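Local coordinates for protein ORF 37 (Human herpesvirus 8 type M, PDB 3FHD) that processes viral DNA as an endonuclease and exonuclease of the PD-(D/E)XK superfamily, cutting both double-stranded and single-stranded DNA, at residues A285-L290 against I455-I460; A310-G315 against L319-D324; L346-R351 against K471-H476. One frame throughout, in Å; residues are numbered along the deposited sequence.

Contact 1 of 3, residues A285-L290 against I455-I460; sequences AAYQRL and IPTLLI
Y287 reaches from its helix to T457 on the strand, and one turn further along L290 does the same to L458; these two pairs make the whole contact. The tyrosine's first torsion (chi1 167°) sets CG opposite the backbone N and swings the ring off the helix toward the strand. Its CE1 corner then rests 3.8 Å from T457 CB, with T457 CG2 a little farther off. The approach is slanted, so the threonine sits neither squarely over the ring nor at its rim.

Beyond this carbon contact the phenol finds a polar partner through a single water. Y287 OH gives its proton to that water at 2.7 Å, and the water, lying in the ring plane, passes one of its own to T457 O, again at 2.7 Å. A buried hydroxyl and a strand carbonyl are thus joined without touching directly. T457 OG1 turns to a different neighbour, making a weak hydrogen bond to F430 O on the adjacent strand.

The leucine pair is purely apolar. Both side chains have CG trans to the backbone N (-179° in L290, -172° in L458), which carries them out from their backbones until L290 CD2 meets L458 CD1 at 4.0 Å, the two running roughly perpendicular. F302 also packs on L458, while A298 and L299 pack on L290, so helix 296-303 closes around this end.

T457 and L458 can both face the helix because they form a classic beta bulge opposite F430: two successive residues send their side chains to the same side. Helix 282-292 packs at that bulge on a central strand of the mixed sheet, whose other face, through P456 and L459, is covered by helix 203-217, the layered alpha/beta arrangement of a PD-(D/E)XK nuclease core.

Contact 2 of 3, residues A310-G315 against L319-D324; sequences AVEYVG and LPSESD
E312 and S321 supply the polar bonds between the strand and the loop that folds back along it. S321 N donates to both carboxylate oxygens of the glutamate, to OE1 at 3.2 Å and to OE2 at 3.3 Å, using the syn lone pair of each, so one backbone N-H sits in the fork. An extended side chain, with chi1 at 175°, lets the carboxylate span the gap. A water carries the link further: it lies close to E312 OE1, at 2.7 Å, and accepts from D324 N at 3.2 Å.

Apolar contact lies to one side of the glutamate, where V314 CG2 meets P320 CB at 3.9 Å and the two side chains run perpendicular. At the other end D324 OD2 lies 3.3 Å from A310 CA, with A310 CB just beyond, a plain van der Waals touch; the charge of that oxygen is taken up by salt bridges to R270 and K272.

The two chain directions run nearly opposed, 170° apart. Strand 311-313 is an edge strand of the mixed sheet, paired in parallel through E312 and V314 with strand 326-328, while the intervening loop 319-324 is held by N390 and R392.

Contact 3 of 3, residues L346-R351 against K471-H476; sequences LHNLIR and KHRLLH
L349 has CG trans to the backbone N (chi1 -172°), which carries its branch out so that CD1 reaches both R473 and L474; R473 makes the same choice before bending at chi3 (-74°) to lay its guanidinium by the first turn of helix 348-355. This is a helix-to-helix contact in which the start of a short helix, with H347 at the N-cap, meets the flank of the long helix 468-489.

The leucine and arginine chains lie alongside, pointing opposite ways. L349 CD1 comes down over one face of the guanidinium but lies closest to the aliphatic part of the arginine, 3.9 Å from R473 CD. The same methyl reaches inward to L474 CG at 4.1 Å, so one leucine branch bridges the exposed arginine and the buried leucine. F170 and V174 of helix 170-175 and L400 of helix 394-412 surround L474 beyond it.

N348 OD1 lies beside the guanidinium rim and roughly level with it, the amide turned 43° against the arginine group. It is 3.8 Å from R473 NH2, too long for a direct bond, and the real connection runs through a water. K471, on another side of the long helix, pairs with E407 of helix 394-412.

That water gathers the polar atoms of the helix start: it donates to L346 O and to N348 OD1, the latter at 2.6 Å, and accepts from L349 N. The fourth bond comes from across the contact, where R473 NH1 donates to the water oxygen at 3.0 Å.

Contact 1 is the most buried and the least polar, setting a helix against a central strand of the sheet. Contact 2 reaches the same sheet at one of its two outermost strands and is also largely buried, yet it relies on a carboxylate, and its D324 side chain lies about 12 Å from that of E266, a magnesium ligand. Contact 3, at the surface between two helices, mixes leucine packing with an arginine linked through one water. Contacts 2 and 3 touch directly, L319 CD1 meeting H347 CD2 at 3.9 Å, whereas contacts 1 and 3 lie about 36 Å apart between centres, although strand 455-464 is followed in the chain by helix 468-489. Bridging waters recur in all three.

Contact 1 of 3, residues A285-L290 against I455-I460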
ATOM      1  N   ALA A 285      16.361  -3.328  29.294  1.00 19.31           N
ATOM      2  CA  ALA A 285      16.224  -4.316  30.363  1.00 19.33           C
ATOM      3  C   ALA A 285      15.319  -5.473  29.925  1.00 18.58           C
ATOM      4  O   ALA A 285      15.715  -6.634  30.022  1.00 18.87           O
ATOM      5  CB  ALA A 285      15.710  -3.665  31.652  1.00 18.77           C
ATOM      6  N   ALA A 286      14.127  -5.142  29.425  1.00 18.07           N
ATOM      7  CA  ALA A 286      13.169  -6.126  28.935  1.00 17.19           C
ATOM      8  C   ALA A 286      13.680  -6.888  27.708  1.00 17.45           C
ATOM      9  O   ALA A 286      13.452  -8.091  27.583  1.00 16.92           O
ATOM     10  CB  ALA A 286      11.856  -5.459  28.640  1.00 16.56           C
ATOM     11  N   TYR A 287      14.355  -6.185  26.795  1.00 17.65           N
ATOM     12  CA  TYR A 287      14.952  -6.830  25.619  1.00 18.75           C
ATOM     13  C   TYR A 287      15.973  -7.925  25.972  1.00 19.08           C
ATOM     14  O   TYR A 287      15.933  -9.025  25.405  1.00 19.06           O
ATOM     15  CB  TYR A 287      15.597  -5.787  24.699  1.00 19.44           C
ATOM     16  CG  TYR A 287      16.488  -6.398  23.636  1.00 20.49           C
ATOM     17  CD1 TYR A 287      15.934  -6.958  22.483  1.00 21.76           C
ATOM     18  CD2 TYR A 287      17.883  -6.430  23.792  1.00 21.27           C
ATOM     19  CE1 TYR A 287      16.738  -7.525  21.501  1.00 22.63           C
ATOM     20  CE2 TYR A 287      18.711  -6.994  22.805  1.00 22.35           C
ATOM     21  CZ  TYR A 287      18.125  -7.550  21.670  1.00 21.18           C
ATOM     22  OH  TYR A 287      18.909  -8.101  20.678  1.00 21.75           O
ATOM     23  N   GLN A 288      16.879  -7.615  26.902  1.00 19.22           N
ATOM     24  CA  GLN A 288      17.865  -8.571  27.392  1.00 19.70           C
ATOM     25  C   GLN A 288      17.229  -9.901  27.795  1.00 19.07           C
ATOM     26  O   GLN A 288      17.726 -10.969  27.413  1.00 19.05           O
ATOM     27  CB  GLN A 288      18.636  -7.988  28.579  1.00 19.62           C
ATOM     28  CG  GLN A 288      19.823  -7.090  28.213  1.00 20.89           C
ATOM     29  CD  GLN A 288      20.576  -6.582  29.446  1.00 21.66           C
ATOM     30  OE1 GLN A 288      20.032  -5.827  30.251  1.00 25.22           O
ATOM     31  NE2 GLN A 288      21.836  -7.002  29.599  1.00 24.66           N
ATOM     32  N   ARG A 289      16.133  -9.829  28.555  1.00 18.90           N
ATOM     33  CA  ARG A 289      15.416 -11.026  29.036  1.00 18.46           C
ATOM     34  C   ARG A 289      14.839 -11.817  27.879  1.00 18.56           C
ATOM     35  O   ARG A 289      14.978 -13.043  27.835  1.00 17.84           O
ATOM     36  CB  ARG A 289      14.292 -10.650  30.001  1.00 18.27           C
ATOM     37  N   LEU A 290      14.184 -11.106  26.956  1.00 18.42           N
ATOM     38  CA  LEU A 290      13.640 -11.699  25.735  1.00 19.68           C
ATOM     39  C   LEU A 290      14.704 -12.379  24.874  1.00 20.27           C
ATOM     40  O   LEU A 290      14.463 -13.465  24.354  1.00 20.05           O
ATOM     41  CB  LEU A 290      12.902 -10.635  24.903  1.00 19.70           C
ATOM     42  CG  LEU A 290      12.225 -11.020  23.581  1.00 19.04           C
ATOM     43  CD1 LEU A 290      11.016 -11.905  23.852  1.00 21.36           C
ATOM     44  CD2 LEU A 290      11.827  -9.760  22.831  1.00 20.22           C
ATOM     45  N   ILE A 455      19.625  -0.760  13.972  1.00 12.36           N
ATOM     46  CA  ILE A 455      19.771  -2.215  13.924  1.00 11.30           C
ATOM     47  C   ILE A 455      18.452  -2.943  14.244  1.00 10.42           C
ATOM     48  O   ILE A 455      17.877  -2.706  15.306  1.00 10.77           O
ATOM     49  CB  ILE A 455      20.882  -2.648  14.920  1.00 10.35           C
ATOM     50  CG1 ILE A 455      22.266  -2.187  14.412  1.00 10.85           C
ATOM     51  CG2 ILE A 455      20.854  -4.164  15.211  1.00  9.43           C
ATOM     52  CD1 ILE A 455      23.371  -2.260  15.503  1.00  9.94           C
ATOM     53  N   PRO A 456      17.988  -3.844  13.344  1.00 10.16           N
ATOM     54  CA  PRO A 456      16.796  -4.649  13.651  1.00  9.88           C
ATOM     55  C   PRO A 456      17.049  -5.691  14.740  1.00 10.17           C
ATOM     56  O   PRO A 456      18.089  -6.377  14.743  1.00 10.31           O
ATOM     57  CB  PRO A 456      16.442  -5.314  12.323  1.00 10.51           C
ATOM     58  CG  PRO A 456      17.728  -5.341  11.546  1.00 11.19           C
ATOM     59  CD  PRO A 456      18.552  -4.166  12.018  1.00 10.46           C
ATOM     60  N   THR A 457      16.090  -5.795  15.653  1.00  9.56           N
ATOM     61  CA  THR A 457      16.191  -6.684  16.800  1.00 10.47           C
ATOM     62  C   THR A 457      15.120  -7.774  16.799  1.00 10.42           C
ATOM     63  O   THR A 457      15.362  -8.884  17.277  1.00 10.85           O
ATOM     64  CB  THR A 457      16.054  -5.906  18.141  1.00 10.78           C
ATOM     65  OG1 THR A 457      14.787  -5.235  18.146  1.00 11.96           O
ATOM     66  CG2 THR A 457      17.183  -4.881  18.316  1.00  9.24           C
ATOM     67  N   LEU A 458      13.941  -7.449  16.276  1.00 10.65           N
ATOM     68  CA  LEU A 458      12.776  -8.305  16.414  1.00 11.17           C
ATOM     69  C   LEU A 458      11.859  -8.114  15.224  1.00 11.22           C
ATOM     70  O   LEU A 458      11.665  -6.982  14.759  1.00  9.62           O
ATOM     71  CB  LEU A 458      12.040  -7.921  17.690  1.00 12.13           C
ATOM     72  CG  LEU A 458      10.870  -8.733  18.253  1.00 14.33           C
ATOM     73  CD1 LEU A 458      11.364 -10.052  18.862  1.00 16.87           C
ATOM     74  CD2 LEU A 458      10.164  -7.869  19.330  1.00 12.90           C
ATOM     75  N   LEU A 459      11.300  -9.225  14.747  1.00 11.20           N
ATOM     76  CA  LEU A 459      10.330  -9.240  13.651  1.00 12.29           C
ATOM     77  C   LEU A 459       9.094 -10.032  14.079  1.00 11.82           C
ATOM     78  O   LEU A 459       9.195 -11.160  14.561  1.00 12.46           O
ATOM     79  CB  LEU A 459      10.958  -9.828  12.375  1.00 12.17           C
ATOM     80  CG  LEU A 459      10.097  -9.866  11.092  1.00 12.85           C
ATOM     81  CD1 LEU A 459       9.825  -8.488  10.550  1.00 14.07           C
ATOM     82  CD2 LEU A 459      10.736 -10.747  10.017  1.00 14.44           C
ATOM     83  N   ILE A 460       7.922  -9.430  13.939  1.00 11.41           N
ATOM     84  CA  ILE A 460       6.677 -10.148  14.189  1.00 11.26           C
ATOM     85  C   ILE A 460       5.876 -10.212  12.876  1.00 12.45           C
ATOM     86  O   ILE A 460       5.712  -9.191  12.220  1.00 12.31           O
ATOM     87  CB  ILE A 460       5.865  -9.450  15.278  1.00 10.87           C
ATOM     88  CG1 ILE A 460       6.711  -9.358  16.582  1.00 12.50           C
ATOM     89  CG2 ILE A 460       4.535 -10.177  15.499  1.00 12.59           C
ATOM     90  CD1 ILE A 460       5.930  -8.908  17.795  1.00 13.87           C
TER
HETATM   91  O   HOH W   1      17.492  -9.542  18.875  1.00 33.68           O

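Contact 2 of 3, residues A310-G315 against L319-D324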
ATOM      1  N   ALA A 310       1.881  -1.551  22.286  1.00 26.18           N
ATOM      2  CA  ALA A 310       1.389  -1.872  20.950  1.00 26.06           C
ATOM      3  C   ALA A 310       0.374  -3.025  20.964  1.00 25.85           C
ATOM      4  O   ALA A 310      -0.228  -3.332  19.933  1.00 25.52           O
ATOM      5  CB  ALA A 310       2.554  -2.169  19.987  1.00 25.94           C
ATOM      6  N   VAL A 311       0.184  -3.652  22.126  1.00 25.20           N
ATOM      7  CA  VAL A 311      -0.752  -4.767  22.266  1.00 25.47           C
ATOM      8  C   VAL A 311      -1.861  -4.375  23.252  1.00 25.60           C
ATOM      9  O   VAL A 311      -1.582  -3.763  24.304  1.00 24.90           O
ATOM     10  CB  VAL A 311      -0.025  -6.036  22.796  1.00 26.05           C
ATOM     11  CG1 VAL A 311      -1.011  -7.120  23.160  1.00 26.29           C
ATOM     12  CG2 VAL A 311       0.998  -6.544  21.776  1.00 25.99           C
ATOM     13  N   GLU A 312      -3.107  -4.724  22.927  1.00 25.17           N
ATOM     14  CA  GLU A 312      -4.248  -4.450  23.810  1.00 25.73           C
ATOM     15  C   GLU A 312      -4.996  -5.754  24.117  1.00 24.26           C
ATOM     16  O   GLU A 312      -5.283  -6.539  23.211  1.00 23.92           O
ATOM     17  CB  GLU A 312      -5.184  -3.406  23.159  1.00 25.90           C
ATOM     18  CG  GLU A 312      -6.501  -3.122  23.929  1.00 28.33           C
ATOM     19  CD  GLU A 312      -7.632  -2.506  23.065  1.00 29.60           C
ATOM     20  OE1 GLU A 312      -7.700  -2.751  21.831  1.00 34.16           O
ATOM     21  OE2 GLU A 312      -8.488  -1.788  23.644  1.00 35.42           O
ATOM     22  N   TYR A 313      -5.306  -5.999  25.387  1.00 23.56           N
ATOM     23  CA  TYR A 313      -6.169  -7.128  25.727  1.00 22.56           C
ATOM     24  C   TYR A 313      -7.632  -6.746  25.498  1.00 22.55           C
ATOM     25  O   TYR A 313      -8.090  -5.690  25.947  1.00 22.27           O
ATOM     26  CB  TYR A 313      -5.955  -7.622  27.168  1.00 22.37           C
ATOM     27  CG  TYR A 313      -7.054  -8.562  27.634  1.00 22.06           C
ATOM     28  CD1 TYR A 313      -7.103  -9.892  27.198  1.00 20.99           C
ATOM     29  CD2 TYR A 313      -8.062  -8.115  28.497  1.00 21.37           C
ATOM     30  CE1 TYR A 313      -8.125 -10.749  27.612  1.00 20.36           C
ATOM     31  CE2 TYR A 313      -9.078  -8.964  28.918  1.00 21.35           C
ATOM     32  CZ  TYR A 313      -9.105 -10.277  28.481  1.00 22.12           C
ATOM     33  OH  TYR A 313     -10.114 -11.119  28.921  1.00 21.56           O
ATOM     34  N   VAL A 314      -8.350  -7.599  24.780  1.00 22.44           N
ATOM     35  CA  VAL A 314      -9.767  -7.371  24.512  1.00 23.18           C
ATOM     36  C   VAL A 314     -10.550  -8.581  25.026  1.00 22.90           C
ATOM     37  O   VAL A 314     -10.329  -9.707  24.574  1.00 22.48           O
ATOM     38  CB  VAL A 314     -10.081  -7.151  22.981  1.00 23.11           C
ATOM     39  CG1 VAL A 314     -11.540  -6.739  22.788  1.00 23.49           C
ATOM     40  CG2 VAL A 314      -9.151  -6.129  22.348  1.00 24.68           C
ATOM     41  N   GLY A 315     -11.456  -8.345  25.976  1.00 23.27           N
ATOM     42  CA  GLY A 315     -12.247  -9.417  26.547  1.00 23.89           C
ATOM     43  C   GLY A 315     -13.419  -9.829  25.678  1.00 24.49           C
ATOM     44  O   GLY A 315     -13.751  -9.144  24.710  1.00 24.24           O
ATOM     45  N   LEU A 319     -15.398  -4.350  22.523  1.00 25.92           N
ATOM     46  CA  LEU A 319     -15.002  -3.644  21.310  1.00 26.41           C
ATOM     47  C   LEU A 319     -13.538  -3.219  21.436  1.00 26.53           C
ATOM     48  O   LEU A 319     -13.198  -2.497  22.373  1.00 26.16           O
ATOM     49  CB  LEU A 319     -15.905  -2.414  21.147  1.00 26.30           C
ATOM     50  CG  LEU A 319     -15.887  -1.498  19.923  1.00 27.51           C
ATOM     51  CD1 LEU A 319     -16.300  -2.235  18.646  1.00 24.43           C
ATOM     52  CD2 LEU A 319     -16.854  -0.362  20.186  1.00 26.90           C
ATOM     53  N   PRO A 320     -12.666  -3.657  20.493  1.00 26.92           N
ATOM     54  CA  PRO A 320     -11.263  -3.197  20.570  1.00 27.12           C
ATOM     55  C   PRO A 320     -11.172  -1.681  20.332  1.00 27.93           C
ATOM     56  O   PRO A 320     -12.000  -1.122  19.620  1.00 27.69           O
ATOM     57  CB  PRO A 320     -10.571  -3.973  19.442  1.00 27.00           C
ATOM     58  CG  PRO A 320     -11.527  -5.077  19.038  1.00 26.21           C
ATOM     59  CD  PRO A 320     -12.894  -4.530  19.322  1.00 26.90           C
ATOM     60  N   SER A 321     -10.201  -1.007  20.936  1.00 28.62           N
ATOM     61  CA  SER A 321     -10.011   0.390  20.611  1.00 30.39           C
ATOM     62  C   SER A 321      -9.270   0.478  19.276  1.00 32.05           C
ATOM     63  O   SER A 321      -8.907  -0.548  18.688  1.00 32.27           O
ATOM     64  CB  SER A 321      -9.265   1.141  21.717  1.00 30.16           C
ATOM     65  OG  SER A 321      -7.899   0.779  21.768  1.00 29.60           O
ATOM     66  N   GLU A 322      -9.066   1.697  18.789  1.00 33.78           N
ATOM     67  CA  GLU A 322      -8.354   1.907  17.527  1.00 36.05           C
ATOM     68  C   GLU A 322      -6.879   2.205  17.781  1.00 36.21           C
ATOM     69  O   GLU A 322      -6.123   2.435  16.832  1.00 37.58           O
ATOM     70  CB  GLU A 322      -9.001   3.049  16.740  1.00 35.99           C
ATOM     71  CG  GLU A 322     -10.305   2.706  16.052  1.00 37.58           C
ATOM     72  CD  GLU A 322     -11.027   3.940  15.499  1.00 38.62           C
ATOM     73  OE1 GLU A 322     -10.813   5.062  16.022  1.00 44.61           O
ATOM     74  OE2 GLU A 322     -11.822   3.795  14.542  1.00 42.09           O
ATOM     75  N   SER A 323      -6.468   2.160  19.052  1.00 35.97           N
ATOM     76  CA  SER A 323      -5.156   2.663  19.498  1.00 35.83           C
ATOM     77  C   SER A 323      -3.905   1.947  18.935  1.00 35.19           C
ATOM     78  O   SER A 323      -2.895   2.616  18.647  1.00 36.01           O
ATOM     79  CB  SER A 323      -5.092   2.796  21.038  1.00 36.06           C
ATOM     80  OG  SER A 323      -4.652   1.607  21.696  1.00 36.95           O
ATOM     81  N   ASP A 324      -3.931   0.619  18.816  1.00 32.86           N
ATOM     82  CA  ASP A 324      -2.850  -0.054  18.082  1.00 31.35           C
ATOM     83  C   ASP A 324      -3.357  -1.316  17.416  1.00 29.67           C
ATOM     84  O   ASP A 324      -4.524  -1.672  17.535  1.00 28.30           O
ATOM     85  CB  ASP A 324      -1.575  -0.308  18.927  1.00 31.72           C
ATOM     86  CG  ASP A 324      -0.267  -0.022  18.150  1.00 32.15           C
ATOM     87  OD1 ASP A 324      -0.203  -0.269  16.939  1.00 31.71           O
ATOM     88  OD2 ASP A 324       0.715   0.484  18.752  1.00 33.98           O
TER
HETATM   89  O   HOH W   2      -5.940  -1.387  20.311  1.00 49.79           O

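Contact 3 of 3, residues L346-R351 against K471-H476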
ATOM      1  N   LEU A 346     -25.140  -3.877  16.091  1.00 22.78           N
ATOM      2  CA  LEU A 346     -24.713  -3.170  14.870  1.00 24.01           C
ATOM      3  C   LEU A 346     -23.234  -3.316  14.535  1.00 23.70           C
ATOM      4  O   LEU A 346     -22.775  -2.878  13.478  1.00 24.81           O
ATOM      5  CB  LEU A 346     -25.090  -1.695  14.952  1.00 24.14           C
ATOM      6  CG  LEU A 346     -26.591  -1.528  14.791  1.00 27.19           C
ATOM      7  CD1 LEU A 346     -27.008  -0.319  15.565  1.00 30.39           C
ATOM      8  CD2 LEU A 346     -26.986  -1.451  13.339  1.00 28.69           C
ATOM      9  N   HIS A 347     -22.482  -3.922  15.433  1.00 23.45           N
ATOM     10  CA  HIS A 347     -21.103  -4.234  15.148  1.00 23.22           C
ATOM     11  C   HIS A 347     -20.954  -5.637  14.553  1.00 22.88           C
ATOM     12  O   HIS A 347     -19.947  -6.301  14.826  1.00 23.42           O
ATOM     13  CB  HIS A 347     -20.263  -4.123  16.424  1.00 23.55           C
ATOM     14  CG  HIS A 347     -20.125  -2.721  16.954  1.00 25.05           C
ATOM     15  ND1 HIS A 347     -20.710  -2.313  18.135  1.00 26.27           N
ATOM     16  CD2 HIS A 347     -19.463  -1.641  16.472  1.00 25.11           C
ATOM     17  CE1 HIS A 347     -20.407  -1.046  18.364  1.00 27.83           C
ATOM     18  NE2 HIS A 347     -19.644  -0.619  17.373  1.00 23.79           N
ATOM     19  N   ASN A 348     -21.925  -6.079  13.744  1.00 22.56           N
ATOM     20  CA  ASN A 348     -21.892  -7.436  13.170  1.00 22.99           C
ATOM     21  C   ASN A 348     -20.714  -7.698  12.201  1.00 21.97           C
ATOM     22  O   ASN A 348     -20.128  -8.789  12.210  1.00 21.45           O
ATOM     23  CB  ASN A 348     -23.272  -7.898  12.610  1.00 23.80           C
ATOM     24  CG  ASN A 348     -23.820  -6.995  11.481  1.00 27.28           C
ATOM     25  OD1 ASN A 348     -23.445  -5.823  11.359  1.00 31.46           O
ATOM     26  ND2 ASN A 348     -24.740  -7.554  10.657  1.00 29.87           N
ATOM     27  N   LEU A 349     -20.344  -6.695  11.411  1.00 21.10           N
ATOM     28  CA  LEU A 349     -19.155  -6.802  10.552  1.00 20.73           C
ATOM     29  C   LEU A 349     -17.889  -7.003  11.399  1.00 19.20           C
ATOM     30  O   LEU A 349     -17.086  -7.873  11.106  1.00 18.01           O
ATOM     31  CB  LEU A 349     -19.018  -5.578   9.645  1.00 21.27           C
ATOM     32  CG  LEU A 349     -17.933  -5.617   8.557  1.00 22.71           C
ATOM     33  CD1 LEU A 349     -18.435  -4.923   7.310  1.00 21.38           C
ATOM     34  CD2 LEU A 349     -16.622  -5.006   9.046  1.00 23.48           C
ATOM     35  N   ILE A 350     -17.736  -6.211  12.466  1.00 19.14           N
ATOM     36  CA  ILE A 350     -16.599  -6.373  13.388  1.00 18.46           C
ATOM     37  C   ILE A 350     -16.546  -7.777  14.000  1.00 17.93           C
ATOM     38  O   ILE A 350     -15.494  -8.428  13.997  1.00 16.30           O
ATOM     39  CB  ILE A 350     -16.521  -5.246  14.476  1.00 19.17           C
ATOM     40  CG1 ILE A 350     -16.031  -3.921  13.867  1.00 19.47           C
ATOM     41  CG2 ILE A 350     -15.573  -5.639  15.607  1.00 19.24           C
ATOM     42  CD1 ILE A 350     -14.595  -3.945  13.360  1.00 28.06           C
ATOM     43  N   ARG A 351     -17.689  -8.259  14.487  1.00 19.01           N
ATOM     44  CA  ARG A 351     -17.760  -9.601  15.056  1.00 20.02           C
ATOM     45  C   ARG A 351     -17.273 -10.674  14.073  1.00 20.40           C
ATOM     46  O   ARG A 351     -16.504 -11.574  14.447  1.00 19.76           O
ATOM     47  CB  ARG A 351     -19.178  -9.906  15.526  1.00 20.01           C
ATOM     48  CG  ARG A 351     -19.216 -10.763  16.754  1.00 23.97           C
ATOM     49  CD  ARG A 351     -20.650 -11.136  17.130  1.00 25.38           C
ATOM     50  NE  ARG A 351     -21.465  -9.957  17.434  1.00 27.97           N
ATOM     51  CZ  ARG A 351     -21.608  -9.409  18.641  1.00 27.80           C
ATOM     52  NH1 ARG A 351     -20.990  -9.916  19.716  1.00 29.93           N
ATOM     53  NH2 ARG A 351     -22.383  -8.341  18.772  1.00 27.46           N
ATOM     54  N   LYS A 471     -15.613  -7.463   3.150  1.00 16.61           N
ATOM     55  CA  LYS A 471     -14.949  -6.700   2.081  1.00 16.37           C
ATOM     56  C   LYS A 471     -15.932  -6.016   1.155  1.00 16.58           C
ATOM     57  O   LYS A 471     -15.759  -4.849   0.808  1.00 14.87           O
ATOM     58  CB  LYS A 471     -14.089  -7.604   1.219  1.00 16.89           C
ATOM     59  CG  LYS A 471     -12.710  -7.803   1.731  1.00 20.12           C
ATOM     60  CD  LYS A 471     -12.094  -8.979   1.040  1.00 23.17           C
ATOM     61  CE  LYS A 471     -11.191  -8.594  -0.074  1.00 22.33           C
ATOM     62  NZ  LYS A 471     -10.339  -9.743  -0.477  1.00 22.79           N
ATOM     63  N   HIS A 472     -16.954  -6.763   0.729  1.00 15.90           N
ATOM     64  CA  HIS A 472     -17.975  -6.201  -0.158  1.00 16.90           C
ATOM     65  C   HIS A 472     -18.634  -4.936   0.443  1.00 15.52           C
ATOM     66  O   HIS A 472     -18.787  -3.934  -0.246  1.00 14.20           O
ATOM     67  CB  HIS A 472     -19.008  -7.269  -0.542  1.00 17.61           C
ATOM     68  CG  HIS A 472     -20.129  -6.753  -1.397  1.00 23.87           C
ATOM     69  ND1 HIS A 472     -21.319  -6.287  -0.870  1.00 28.43           N
ATOM     70  CD2 HIS A 472     -20.248  -6.643  -2.744  1.00 28.53           C
ATOM     71  CE1 HIS A 472     -22.116  -5.907  -1.853  1.00 30.97           C
ATOM     72  NE2 HIS A 472     -21.488  -6.105  -2.999  1.00 30.34           N
ATOM     73  N   ARG A 473     -18.994  -4.982   1.725  1.00 13.91           N
ATOM     74  CA  ARG A 473     -19.691  -3.843   2.356  1.00 13.95           C
ATOM     75  C   ARG A 473     -18.781  -2.598   2.460  1.00 12.83           C
ATOM     76  O   ARG A 473     -19.192  -1.484   2.147  1.00 11.59           O
ATOM     77  CB  ARG A 473     -20.232  -4.213   3.737  1.00 13.67           C
ATOM     78  CG  ARG A 473     -21.241  -3.153   4.210  1.00 18.46           C
ATOM     79  CD  ARG A 473     -21.538  -3.198   5.679  1.00 23.63           C
ATOM     80  NE  ARG A 473     -22.390  -4.324   6.042  1.00 23.14           N
ATOM     81  CZ  ARG A 473     -22.712  -4.611   7.299  1.00 26.30           C
ATOM     82  NH1 ARG A 473     -22.259  -3.832   8.287  1.00 26.79           N
ATOM     83  NH2 ARG A 473     -23.482  -5.663   7.567  1.00 25.77           N
ATOM     84  N   LEU A 474     -17.552  -2.818   2.895  1.00 12.70           N
ATOM     85  CA  LEU A 474     -16.589  -1.716   3.109  1.00 13.04           C
ATOM     86  C   LEU A 474     -16.211  -1.048   1.783  1.00 12.79           C
ATOM     87  O   LEU A 474     -16.154   0.202   1.688  1.00 11.67           O
ATOM     88  CB  LEU A 474     -15.354  -2.224   3.880  1.00 13.55           C
ATOM     89  CG  LEU A 474     -15.639  -2.746   5.288  1.00 14.16           C
ATOM     90  CD1 LEU A 474     -14.362  -3.349   5.914  1.00 13.99           C
ATOM     91  CD2 LEU A 474     -16.188  -1.628   6.219  1.00 15.86           C
ATOM     92  N   LEU A 475     -15.984  -1.852   0.737  1.00 12.42           N
ATOM     93  CA  LEU A 475     -15.640  -1.278  -0.600  1.00 11.83           C
ATOM     94  C   LEU A 475     -16.838  -0.485  -1.142  1.00 11.65           C
ATOM     95  O   LEU A 475     -16.658   0.596  -1.710  1.00 11.39           O
ATOM     96  CB  LEU A 475     -15.240  -2.368  -1.612  1.00 12.78           C
ATOM     97  CG  LEU A 475     -13.921  -3.126  -1.400  1.00 15.27           C
ATOM     98  CD1 LEU A 475     -13.887  -4.441  -2.277  1.00 17.35           C
ATOM     99  CD2 LEU A 475     -12.716  -2.209  -1.688  1.00 16.99           C
ATOM    100  N   HIS A 476     -18.059  -0.986  -0.933  1.00 10.82           N
ATOM    101  CA  HIS A 476     -19.253  -0.238  -1.343  1.00 12.27           C
ATOM    102  C   HIS A 476     -19.365   1.152  -0.636  1.00 12.77           C
ATOM    103  O   HIS A 476     -19.674   2.155  -1.268  1.00 12.66           O
ATOM    104  CB  HIS A 476     -20.532  -1.065  -1.112  1.00 13.56           C
ATOM    105  CG  HIS A 476     -21.787  -0.288  -1.341  1.00 15.59           C
ATOM    106  ND1 HIS A 476     -22.289  -0.057  -2.604  1.00 17.69           N
ATOM    107  CD2 HIS A 476     -22.611   0.352  -0.481  1.00 16.99           C
ATOM    108  CE1 HIS A 476     -23.397   0.659  -2.506  1.00 19.81           C
ATOM    109  NE2 HIS A 476     -23.616   0.917  -1.228  1.00 18.57           N
TER
HETATM  110  O   HOH W   3     -21.609  -4.004  11.214  1.00 44.88           O